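Local atomic coordinates of Exo-beta-1,4-mannosidase (Rhizomucor miehei, PDB entry 4LYP), a protein that probably cleaves terminal beta-D-mannose units from the non-reducing ends of beta-mannosides, as a family 5 glycoside hydrolase with transglycosylation activity. Residues A[133-136]-A[137-140]; A[82-85]-A[86-89]; A[76-79]-A[80-83]; A[207-210]-A[211-215]. All coordinates share one frame; numbering follows the deposited sequence. Where two conformers were deposited one is given.

How the contacts relate
All four contacts are short i to i+3 or i+4 pairings along helices or at their ends, in the outer layer of a TIM barrel. Contacts 3 and 2 overlap on helix 78-90, sharing Glu82 and Leu83, with centres about 9 Å apart. Contact 1, on helix 125-140, lies about 11 Å from each (between centres) and touches both: Thr137 CG2 meets Ile85 CB at 3.8 Å, while Tyr133 CE2 lies 3.3 Å from Arg78 CZ. Contact 4, on helix 197-213, stands apart, its nearest atoms about 7 Å from contact 1. None lines the guanidine pocket of Trp153, Glu238, Trp293, Asn296 and Glu416, probably the substrate site at the barrel mouth.

Contact 1 of 4, residues A[133-136]-A[137-140]; sequences YLLD and TMDR
Asp136 and Arg140, one turn apart near the end of helix 125-140, form a loose i to i+4 salt bridge. Asp136 OD2 receives a weak bond from Arg140 NE at 3.3 Å, near the plane of the guanidinium and at its edge. The carboxylate and guanidinium planes are 74° apart, which rules out a flat, two-bond pairing. Arg140 was modelled in two conformers, and the bridge is doubtful for the one not given. Two waters also serve OD2: water 2 donates to it and accepts weakly from Arg140 NH2, while water 3 donates both to it and to Thr137 OG1. Asp136 OD1 has its own partners, Asn220 ND2 and water 1 at 2.6 Å. The same water 1 donates to Asp139 OD2, whose charge is met by Lys222.

Threonine is tolerable at buried position 137 because its hydroxyl is satisfied by the preceding turn. With OG1 beside its own backbone N (chi1 -51°), Thr137 donates to Tyr133 O at 2.8 Å. Thr137 N reaches that oxygen from the opposite face of the carbonyl plane at 2.9 Å, giving the oxygen two donors. On the barrel side the chemistry is apolar: Met138 SD rests 4.0 Å from Leu134 CG, against strands 95-99 and 144-148. Asp136 OD1 and Asp139 OD2, 4.7 Å apart, can thus coexist, since water protons, an amide and a lysine probably offset their repulsion.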
loop_
_atom_site.group_PDB
_atom_site.type_symbol
_atom_site.label_atom_id
_atom_site.label_comp_id
_atom_site.label_asym_id
_atom_site.label_seq_id
_atom_site.Cartn_x
_atom_site.Cartn_y
_atom_site.Cartn_z
ATOM N N TYR A 133 -5.954 -17.041 -1.401
ATOM C CA TYR A 133 -6.194 -17.279 0.010
ATOM C C TYR A 133 -6.264 -15.972 0.802
ATOM O O TYR A 133 -7.092 -15.844 1.707
ATOM C CB TYR A 133 -5.118 -18.184 0.642
ATOM C CG TYR A 133 -5.377 -19.643 0.469
ATOM C CD1 TYR A 133 -6.257 -20.282 1.280
ATOM C CD2 TYR A 133 -4.784 -20.357 -0.589
ATOM C CE1 TYR A 133 -6.518 -21.661 1.110
ATOM C CE2 TYR A 133 -5.035 -21.711 -0.775
ATOM C CZ TYR A 133 -5.911 -22.351 0.054
ATOM O OH TYR A 133 -6.168 -23.684 -0.084
ATOM N N LEU A 134 -5.420 -14.999 0.462
ATOM C CA LEU A 134 -5.518 -13.687 1.099
ATOM C C LEU A 134 -6.904 -13.099 0.960
ATOM O O LEU A 134 -7.539 -12.701 1.939
ATOM C CB LEU A 134 -4.424 -12.786 0.512
ATOM C CG LEU A 134 -4.514 -11.298 0.985
ATOM C CD1 LEU A 134 -4.314 -11.195 2.483
ATOM C CD2 LEU A 134 -3.452 -10.531 0.240
ATOM N N LEU A 135 -7.424 -13.120 -0.268
ATOM C CA LEU A 135 -8.704 -12.515 -0.530
ATOM C C LEU A 135 -9.840 -13.313 0.094
ATOM O O LEU A 135 -10.825 -12.728 0.541
ATOM C CB LEU A 135 -8.935 -12.345 -2.034
ATOM C CG LEU A 135 -8.076 -11.237 -2.666
ATOM C CD1 LEU A 135 -8.121 -11.266 -4.194
ATOM C CD2 LEU A 135 -8.530 -9.861 -2.171
ATOM N N ASP A 136 -9.721 -14.657 0.157
ATOM C CA ASP A 136 -10.727 -15.446 0.783
ATOM C C ASP A 136 -10.766 -15.213 2.304
ATOM O O ASP A 136 -11.860 -15.133 2.894
ATOM C CB ASP A 136 -10.538 -16.949 0.489
ATOM C CG ASP A 136 -11.661 -17.736 1.097
ATOM O OD1 ASP A 136 -12.784 -17.615 0.610
ATOM O OD2 ASP A 136 -11.406 -18.455 2.092
ATOM N N THR A 137 -9.595 -15.057 2.926
ATOM C CA THR A 137 -9.529 -14.820 4.350
ATOM C C THR A 137 -10.064 -13.440 4.674
ATOM O O THR A 137 -10.799 -13.248 5.654
ATOM C CB THR A 137 -8.106 -15.021 4.876
ATOM O OG1 THR A 137 -7.605 -16.303 4.421
ATOM C CG2 THR A 137 -8.017 -14.939 6.370
ATOM N N MET A 138 -9.720 -12.453 3.854
ATOM C CA MET A 138 -10.286 -11.081 4.004
ATOM C C MET A 138 -11.813 -11.162 3.938
ATOM O O MET A 138 -12.498 -10.518 4.731
ATOM C CB MET A 138 -9.735 -10.191 2.926
ATOM C CG MET A 138 -8.280 -9.833 3.224
ATOM S SD MET A 138 -7.547 -8.800 1.926
ATOM C CE MET A 138 -8.481 -7.309 2.227
ATOM N N ASP A 139 -12.351 -11.905 3.007
ATOM C CA ASP A 139 -13.807 -12.064 2.860
ATOM C C ASP A 139 -14.406 -12.576 4.199
ATOM O O ASP A 139 -15.357 -12.011 4.721
ATOM C CB ASP A 139 -14.081 -13.120 1.756
ATOM C CG ASP A 139 -15.548 -13.202 1.334
ATOM O OD1 ASP A 139 -16.398 -12.475 1.875
ATOM O OD2 ASP A 139 -15.807 -13.970 0.396
ATOM N N ARG A 140 -13.795 -13.571 4.811
ATOM C CA ARG A 140 -14.271 -14.158 6.063
ATOM C C ARG A 140 -14.304 -13.154 7.205
ATOM O O ARG A 140 -15.110 -13.261 8.096
ATOM C CB ARG A 140 -13.360 -15.396 6.317
ATOM C CG ARG A 140 -13.756 -16.622 5.397
ATOM C CD ARG A 140 -12.700 -17.731 5.310
ATOM N NE ARG A 140 -13.096 -19.059 4.803
ATOM C CZ ARG A 140 -13.581 -20.042 5.588
ATOM N NH1 ARG A 140 -13.771 -19.748 6.865
ATOM N NH2 ARG A 140 -13.896 -21.311 5.153
HETATM O O HOH W 1 -15.195 -16.571 0.934
HETATM O O HOH W 2 -12.001 -21.054 2.948
HETATM O O HOH W 3 -9.149 -18.543 3.666
#

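Contact 2 of 4, residues A[82-85]-A[86-89]; sequences ELEI and KQMA
Glu82 meets Lys86 chiefly through the backbone, its carbonyl O accepting from Lys86 N at 3.0 Å; the lysine side chain leads on to a salt bridge with Glu90. Leu83 bonds in the same way to Gln87 N, but here the side chains meet as well. Placed anti to N (chi1 176°), the leucine CG sits beside the Gln87 amide, 3.8 Å from NE2, so that branched carbon covers the flank of a polar group.

Glu84 comes next, buried and extended. Its CG lies 3.9 Å from Gln87 OE1, and the carboxylate and amide planes are only 26° apart. The polar ends look elsewhere: Glu84 is held by Tyr62 OH, Arg80 and Glu395 N, and Gln87 by Tyr392 OH and the carboxylate of Glu395. A charge and an amide therefore suit this polar face, where several donors and acceptors are matched at once.

Ile85 ends the segment on the apolar face. Its CD1 meets Met88 CE at 3.7 Å in the conformer given, and doubtfully in the other, the methionine chain being bent at chi3 (-72°) to bring the methyl round. Both lie on Leu96 of strand 95-99, and Ile85 also touches Leu134 and Thr137. A helix linking parallel strands 53-61 and 95-99, with one face on the sheet, is the beta-alpha-beta crossover of a TIM barrel.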
loop_
_atom_site.group_PDB
_atom_site.type_symbol
_atom_site.label_atom_id
_atom_site.label_comp_id
_atom_site.label_asym_id
_atom_site.label_seq_id
_atom_site.Cartn_x
_atom_site.Cartn_y
_atom_site.Cartn_z
ATOM N N GLU A 82 -3.404 -16.334 8.188
ATOM C CA GLU A 82 -4.729 -16.392 8.734
ATOM C C GLU A 82 -4.797 -15.804 10.144
ATOM O O GLU A 82 -5.719 -15.042 10.460
ATOM C CB GLU A 82 -5.240 -17.842 8.721
ATOM C CG GLU A 82 -5.510 -18.320 7.275
ATOM C CD GLU A 82 -5.615 -19.868 7.161
ATOM O OE1 GLU A 82 -5.910 -20.319 6.050
ATOM O OE2 GLU A 82 -5.306 -20.641 8.126
ATOM N N LEU A 83 -3.784 -16.049 10.964
ATOM C CA LEU A 83 -3.727 -15.478 12.296
ATOM C C LEU A 83 -3.554 -13.954 12.258
ATOM O O LEU A 83 -4.171 -13.237 13.024
ATOM C CB LEU A 83 -2.584 -16.136 13.080
ATOM C CG LEU A 83 -2.326 -15.573 14.477
ATOM C CD1 LEU A 83 -3.505 -15.593 15.413
ATOM C CD2 LEU A 83 -1.074 -16.226 15.076
ATOM N N GLU A 84 -2.720 -13.471 11.341
ATOM C CA GLU A 84 -2.461 -12.032 11.264
ATOM C C GLU A 84 -3.712 -11.310 10.762
ATOM O O GLU A 84 -4.014 -10.194 11.247
ATOM C CB GLU A 84 -1.289 -11.798 10.339
ATOM C CG GLU A 84 0.033 -12.244 11.036
ATOM C CD GLU A 84 1.285 -12.090 10.219
ATOM O OE1 GLU A 84 1.242 -11.692 9.013
ATOM O OE2 GLU A 84 2.362 -12.304 10.819
ATOM N N ILE A 85 -4.460 -11.892 9.819
ATOM C CA ILE A 85 -5.764 -11.308 9.424
ATOM C C ILE A 85 -6.727 -11.250 10.597
ATOM O O ILE A 85 -7.376 -10.243 10.835
ATOM C CB ILE A 85 -6.415 -12.077 8.213
ATOM C CG1 ILE A 85 -5.527 -12.125 6.998
ATOM C CG2 ILE A 85 -7.746 -11.415 7.893
ATOM C CD1 ILE A 85 -5.127 -10.785 6.469
ATOM N N LYS A 86 -6.803 -12.369 11.345
ATOM C CA LYS A 86 -7.651 -12.390 12.557
ATOM C C LYS A 86 -7.194 -11.321 13.541
ATOM O O LYS A 86 -8.052 -10.543 14.102
ATOM C CB LYS A 86 -7.551 -13.778 13.169
ATOM C CG LYS A 86 -8.425 -13.926 14.452
ATOM C CD LYS A 86 -8.349 -15.414 14.923
ATOM C CE LYS A 86 -9.229 -15.584 16.147
ATOM N NZ LYS A 86 -8.657 -15.064 17.393
ATOM N N GLN A 87 -5.897 -11.123 13.766
ATOM C CA GLN A 87 -5.429 -10.079 14.650
ATOM C C GLN A 87 -5.852 -8.708 14.178
ATOM O O GLN A 87 -6.276 -7.823 14.951
ATOM C CB GLN A 87 -3.871 -10.077 14.785
ATOM C CG GLN A 87 -3.336 -11.285 15.498
ATOM C CD GLN A 87 -1.837 -11.431 15.341
ATOM O OE1 GLN A 87 -1.174 -10.800 14.475
ATOM N NE2 GLN A 87 -1.242 -12.310 16.138
ATOM N N MET A 88 -5.751 -8.474 12.862
ATOM C CA MET A 88 -6.140 -7.186 12.315
ATOM C C MET A 88 -7.648 -6.996 12.447
ATOM O O MET A 88 -8.100 -5.884 12.803
ATOM C CB MET A 88 -5.634 -7.052 10.857
ATOM C CG MET A 88 -4.149 -6.799 10.825
ATOM S SD MET A 88 -3.546 -6.391 9.163
ATOM C CE MET A 88 -3.671 -7.994 8.327
ATOM N N ALA A 89 -8.441 -8.016 12.274
ATOM C CA ALA A 89 -9.891 -7.907 12.467
ATOM C C ALA A 89 -10.181 -7.545 13.910
ATOM O O ALA A 89 -11.014 -6.679 14.202
ATOM C CB ALA A 89 -10.573 -9.209 12.129
#

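Contact 3 of 4, residues A[76-79]-A[80-83]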
loop_
_atom_site.group_PDB
_atom_site.type_symbol
_atom_site.label_atom_id
_atom_site.label_comp_id
_atom_site.label_asym_id
_atom_site.label_seq_id
_atom_site.Cartn_x
_atom_site.Cartn_y
_atom_site.Cartn_z
ATOM N N GLY A 76 5.387 -19.641 1.659
ATOM C CA GLY A 76 4.337 -19.040 2.509
ATOM C C GLY A 76 4.334 -19.580 3.888
ATOM O O GLY A 76 5.053 -20.492 4.287
ATOM N N ASP A 77 3.412 -19.031 4.687
ATOM C CA ASP A 77 3.082 -19.537 6.021
ATOM C C ASP A 77 1.609 -19.204 6.204
ATOM O O ASP A 77 1.238 -18.193 6.829
ATOM C CB ASP A 77 4.010 -18.938 7.094
ATOM C CG ASP A 77 3.767 -19.503 8.455
ATOM O OD1 ASP A 77 2.756 -20.231 8.647
ATOM O OD2 ASP A 77 4.609 -19.216 9.316
ATOM N N ARG A 78 0.748 -20.066 5.635
ATOM C CA ARG A 78 -0.669 -19.686 5.462
ATOM C C ARG A 78 -1.353 -19.582 6.822
ATOM O O ARG A 78 -2.198 -18.715 7.017
ATOM C CB ARG A 78 -1.316 -20.703 4.544
ATOM C CG ARG A 78 -2.750 -20.351 4.242
ATOM C CD ARG A 78 -3.400 -21.368 3.255
ATOM N NE ARG A 78 -2.666 -21.262 2.005
ATOM C CZ ARG A 78 -2.488 -22.299 1.161
ATOM N NH1 ARG A 78 -2.998 -23.523 1.409
ATOM N NH2 ARG A 78 -1.737 -22.161 0.073
ATOM N N LYS A 79 -1.036 -20.460 7.768
ATOM C CA LYS A 79 -1.648 -20.360 9.095
ATOM C C LYS A 79 -1.240 -19.043 9.750
ATOM O O LYS A 79 -2.035 -18.441 10.493
ATOM C CB LYS A 79 -1.230 -21.533 9.968
ATOM C CG LYS A 79 -1.807 -22.805 9.408
ATOM C CD LYS A 79 -1.656 -23.948 10.430
ATOM C CE LYS A 79 -0.293 -24.626 10.494
ATOM N NZ LYS A 79 -0.311 -25.520 11.699
ATOM N N ARG A 80 0.007 -18.595 9.556
ATOM C CA ARG A 80 0.403 -17.298 10.079
ATOM C C ARG A 80 -0.381 -16.157 9.402
ATOM O O ARG A 80 -0.868 -15.261 10.068
ATOM C CB ARG A 80 1.904 -17.094 9.873
ATOM C CG ARG A 80 2.351 -15.678 10.126
ATOM C CD ARG A 80 3.860 -15.510 9.913
ATOM N NE ARG A 80 4.242 -14.137 9.799
ATOM C CZ ARG A 80 5.416 -13.733 9.373
ATOM N NH1 ARG A 80 6.426 -14.565 9.208
ATOM N NH2 ARG A 80 5.594 -12.453 9.158
ATOM N N MET A 81 -0.586 -16.245 8.083
ATOM C CA MET A 81 -1.408 -15.248 7.380
ATOM C C MET A 81 -2.773 -15.179 7.996
ATOM O O MET A 81 -3.316 -14.114 8.283
ATOM C CB MET A 81 -1.466 -15.577 5.896
ATOM C CG MET A 81 -2.263 -14.533 5.080
ATOM S SD MET A 81 -4.036 -14.910 4.948
ATOM C CE MET A 81 -4.040 -16.213 3.746
ATOM N N GLU A 82 -3.404 -16.334 8.188
ATOM C CA GLU A 82 -4.729 -16.392 8.734
ATOM C C GLU A 82 -4.797 -15.804 10.144
ATOM O O GLU A 82 -5.719 -15.042 10.460
ATOM C CB GLU A 82 -5.240 -17.842 8.721
ATOM C CG GLU A 82 -5.510 -18.320 7.275
ATOM C CD GLU A 82 -5.615 -19.868 7.161
ATOM O OE1 GLU A 82 -5.910 -20.319 6.050
ATOM O OE2 GLU A 82 -5.306 -20.641 8.126
ATOM N N LEU A 83 -3.784 -16.049 10.964
ATOM C CA LEU A 83 -3.727 -15.478 12.296
ATOM C C LEU A 83 -3.554 -13.954 12.258
ATOM O O LEU A 83 -4.171 -13.237 13.024
ATOM C CB LEU A 83 -2.584 -16.136 13.080
ATOM C CG LEU A 83 -2.326 -15.573 14.477
ATOM C CD1 LEU A 83 -3.505 -15.593 15.413
ATOM C CD2 LEU A 83 -1.074 -16.226 15.076
HETATM O O HOH W 4 6.665 -17.497 9.214
#
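Asp77 lays its carboxylate across the base of the Arg80 side chain at about a right angle, its CG 3.4 Å from Arg80 CB. A chi1 of -176°, which sets CG beside the carbonyl carbon, sends the carboxylate forward over the first helical turn, where OD1 takes a weak but fairly straight bond from Arg80 N at 3.3 Å (156° at the hydrogen). The charged ends do not touch: Asp77 OD2 and Arg80 NH1 are 5.0 Å apart, bridged by water 4, which donates to OD2 and accepts from NH1 in the guanidinium plane. Arg80 NE pairs with Glu84 and NH2 with Trp409 O.

Asp77 is thus the N-cap of helix 78-90. Aspartate suits the position because its short acceptor can reach an amide of the first turn, which lacks an i-4 helical carbonyl, and its negative charge probably agrees with the positive end of the helix dipole. Its own carbonyl O begins the regular bonding, accepting from Met81 N at 2.9 Å.

Further along, the Glu82 carboxylate rests on the aliphatic part of Arg78 rather than on its guanidinium. Glu82 OE1 comes within 3.6 Å of Arg78 CG, whereas Arg78 NE is 5.3 Å from Glu82 OE1. That guanidinium is committed to Gly69 O and to a cation-pi contact with Tyr133. Glu82 CG, placed beside its own backbone N, lies against Arg78 O at 3.3 Å.

Contact 4 of 4, residues A[207-210]-A[211-215]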
loop_
_atom_site.group_PDB
_atom_site.type_symbol
_atom_site.label_atom_id
_atom_site.label_comp_id
_atom_site.label_asym_id
_atom_site.label_seq_id
_atom_site.Cartn_x
_atom_site.Cartn_y
_atom_site.Cartn_z
ATOM N N ASP A 207 -1.011 -6.700 -19.728
ATOM C CA ASP A 207 -1.197 -8.123 -19.694
ATOM C C ASP A 207 -1.308 -8.630 -18.260
ATOM O O ASP A 207 -2.130 -9.524 -17.953
ATOM C CB ASP A 207 -0.024 -8.867 -20.379
ATOM C CG ASP A 207 0.040 -8.651 -21.868
ATOM O OD1 ASP A 207 -0.954 -8.242 -22.495
ATOM O OD2 ASP A 207 1.109 -8.957 -22.458
ATOM N N HIS A 208 -0.474 -8.105 -17.352
ATOM C CA HIS A 208 -0.602 -8.490 -15.946
ATOM C C HIS A 208 -1.922 -8.048 -15.343
ATOM O O HIS A 208 -2.581 -8.807 -14.619
ATOM C CB HIS A 208 0.589 -7.941 -15.140
ATOM C CG HIS A 208 0.473 -8.250 -13.701
ATOM N ND1 HIS A 208 0.497 -9.548 -13.247
ATOM C CD2 HIS A 208 0.197 -7.421 -12.591
ATOM C CE1 HIS A 208 0.304 -9.512 -11.919
ATOM N NE2 HIS A 208 0.133 -8.223 -11.509
ATOM N N ILE A 209 -2.339 -6.769 -15.628
ATOM C CA ILE A 209 -3.586 -6.290 -15.102
ATOM C C ILE A 209 -4.738 -7.151 -15.542
ATOM O O ILE A 209 -5.597 -7.559 -14.713
ATOM C CB ILE A 209 -3.827 -4.808 -15.514
ATOM C CG1 ILE A 209 -2.739 -3.914 -14.921
ATOM C CG2 ILE A 209 -5.207 -4.367 -15.148
ATOM C CD1 ILE A 209 -2.778 -2.491 -15.470
ATOM N N TYR A 210 -4.774 -7.544 -16.827
ATOM C CA TYR A 210 -5.835 -8.404 -17.319
ATOM C C TYR A 210 -5.823 -9.719 -16.568
ATOM O O TYR A 210 -6.897 -10.240 -16.197
ATOM C CB TYR A 210 -5.602 -8.649 -18.841
ATOM C CG TYR A 210 -6.636 -9.599 -19.418
ATOM C CD1 TYR A 210 -6.466 -10.990 -19.345
ATOM C CD2 TYR A 210 -7.823 -9.122 -19.968
ATOM C CE1 TYR A 210 -7.460 -11.852 -19.833
ATOM C CE2 TYR A 210 -8.801 -9.967 -20.445
ATOM C CZ TYR A 210 -8.625 -11.308 -20.321
ATOM O OH TYR A 210 -9.627 -12.107 -20.839
ATOM N N THR A 211 -4.620 -10.276 -16.347
ATOM C CA THR A 211 -4.530 -11.603 -15.744
ATOM C C THR A 211 -5.058 -11.527 -14.296
ATOM O O THR A 211 -5.798 -12.420 -13.875
ATOM C CB THR A 211 -3.086 -12.060 -15.744
ATOM O OG1 THR A 211 -2.638 -12.208 -17.087
ATOM C CG2 THR A 211 -2.960 -13.418 -15.052
ATOM N N VAL A 212 -4.737 -10.480 -13.540
ATOM C CA VAL A 212 -5.260 -10.377 -12.168
ATOM C C VAL A 212 -6.734 -10.096 -12.163
ATOM O O VAL A 212 -7.502 -10.737 -11.400
ATOM C CB VAL A 212 -4.472 -9.340 -11.344
ATOM C CG1 VAL A 212 -4.970 -9.293 -9.926
ATOM C CG2 VAL A 212 -2.976 -9.662 -11.361
ATOM N N GLN A 213 -7.225 -9.189 -12.991
ATOM C CA GLN A 213 -8.654 -8.870 -12.978
ATOM C C GLN A 213 -9.509 -10.067 -13.353
ATOM O O GLN A 213 -10.650 -10.207 -12.913
ATOM C CB GLN A 213 -8.963 -7.685 -13.881
ATOM C CG GLN A 213 -8.393 -6.370 -13.350
ATOM C CD GLN A 213 -8.828 -5.178 -14.201
ATOM O OE1 GLN A 213 -8.859 -5.221 -15.423
ATOM N NE2 GLN A 213 -9.218 -4.113 -13.540
ATOM N N ASN A 214 -8.959 -10.974 -14.220
ATOM C CA ASN A 214 -9.708 -12.175 -14.655
ATOM C C ASN A 214 -9.364 -13.422 -13.904
ATOM O O ASN A 214 -9.828 -14.512 -14.245
ATOM C CB ASN A 214 -9.492 -12.311 -16.158
ATOM C CG ASN A 214 -10.277 -11.243 -16.871
ATOM O OD1 ASN A 214 -11.494 -11.396 -17.096
ATOM N ND2 ASN A 214 -9.641 -10.113 -17.144
ATOM N N ARG A 215 -8.591 -13.331 -12.823
ATOM C CA ARG A 215 -8.220 -14.529 -12.044
ATOM C C ARG A 215 -9.490 -15.138 -11.433
ATOM O O ARG A 215 -10.283 -14.421 -10.819
ATOM C CB ARG A 215 -7.266 -14.040 -10.909
ATOM C CG ARG A 215 -6.923 -15.163 -9.862
ATOM C CD ARG A 215 -6.096 -16.302 -10.481
ATOM N NE ARG A 215 -5.709 -17.202 -9.396
ATOM C CZ ARG A 215 -4.787 -18.159 -9.553
ATOM N NH1 ARG A 215 -4.159 -18.330 -10.742
ATOM N NH2 ARG A 215 -4.443 -18.900 -8.516
#
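The Asn214 amide lies over one face of the Tyr210 ring, ND2 3.3 Å above the plane and over its centre, with the two planes 25° apart. Tyr210 CG stands anti to the backbone N (chi1 177°), which carries the ring forward to meet the amide. The same ND2 donates to Tyr210 O at 2.9 Å, and the acceptor lies in the amide plane, so the bond holds the amide at a fixed rotation over the ring. Asn214 N bonds to this carbonyl too, giving it two donors just where the helix stops. Asn214 is the first residue to leave helical geometry; asparagine suits it because its short amide can reach back to the Tyr210 carbonyl.

A second double grip precedes it: Asp207 O accepts from Thr211 N and, at 2.9 Å, from Thr211 OG1, the two arriving on opposite faces of its plane. On the buried side Val212 CG2 presses over one face of the His208 imidazole, 3.3 Å from CE1, while the extended Gln213 runs alongside Ile209.

Outer partners position these groups. Tyr123 OH and Ala100 O hold the two nitrogens of His208, Lys225 NZ donates to Asn214 OD1, and Gln213 NE2 donates to Ile254 O. Helix 197-213 is thereby set among its neighbours: Ile209 packs against helix 244-257, Val212 and Gln213 touch Trp233 of strand 230-234, and Thr211 reaches Phe128 of helix 125-140, where Arg215 pairs with Glu125 and Asp132.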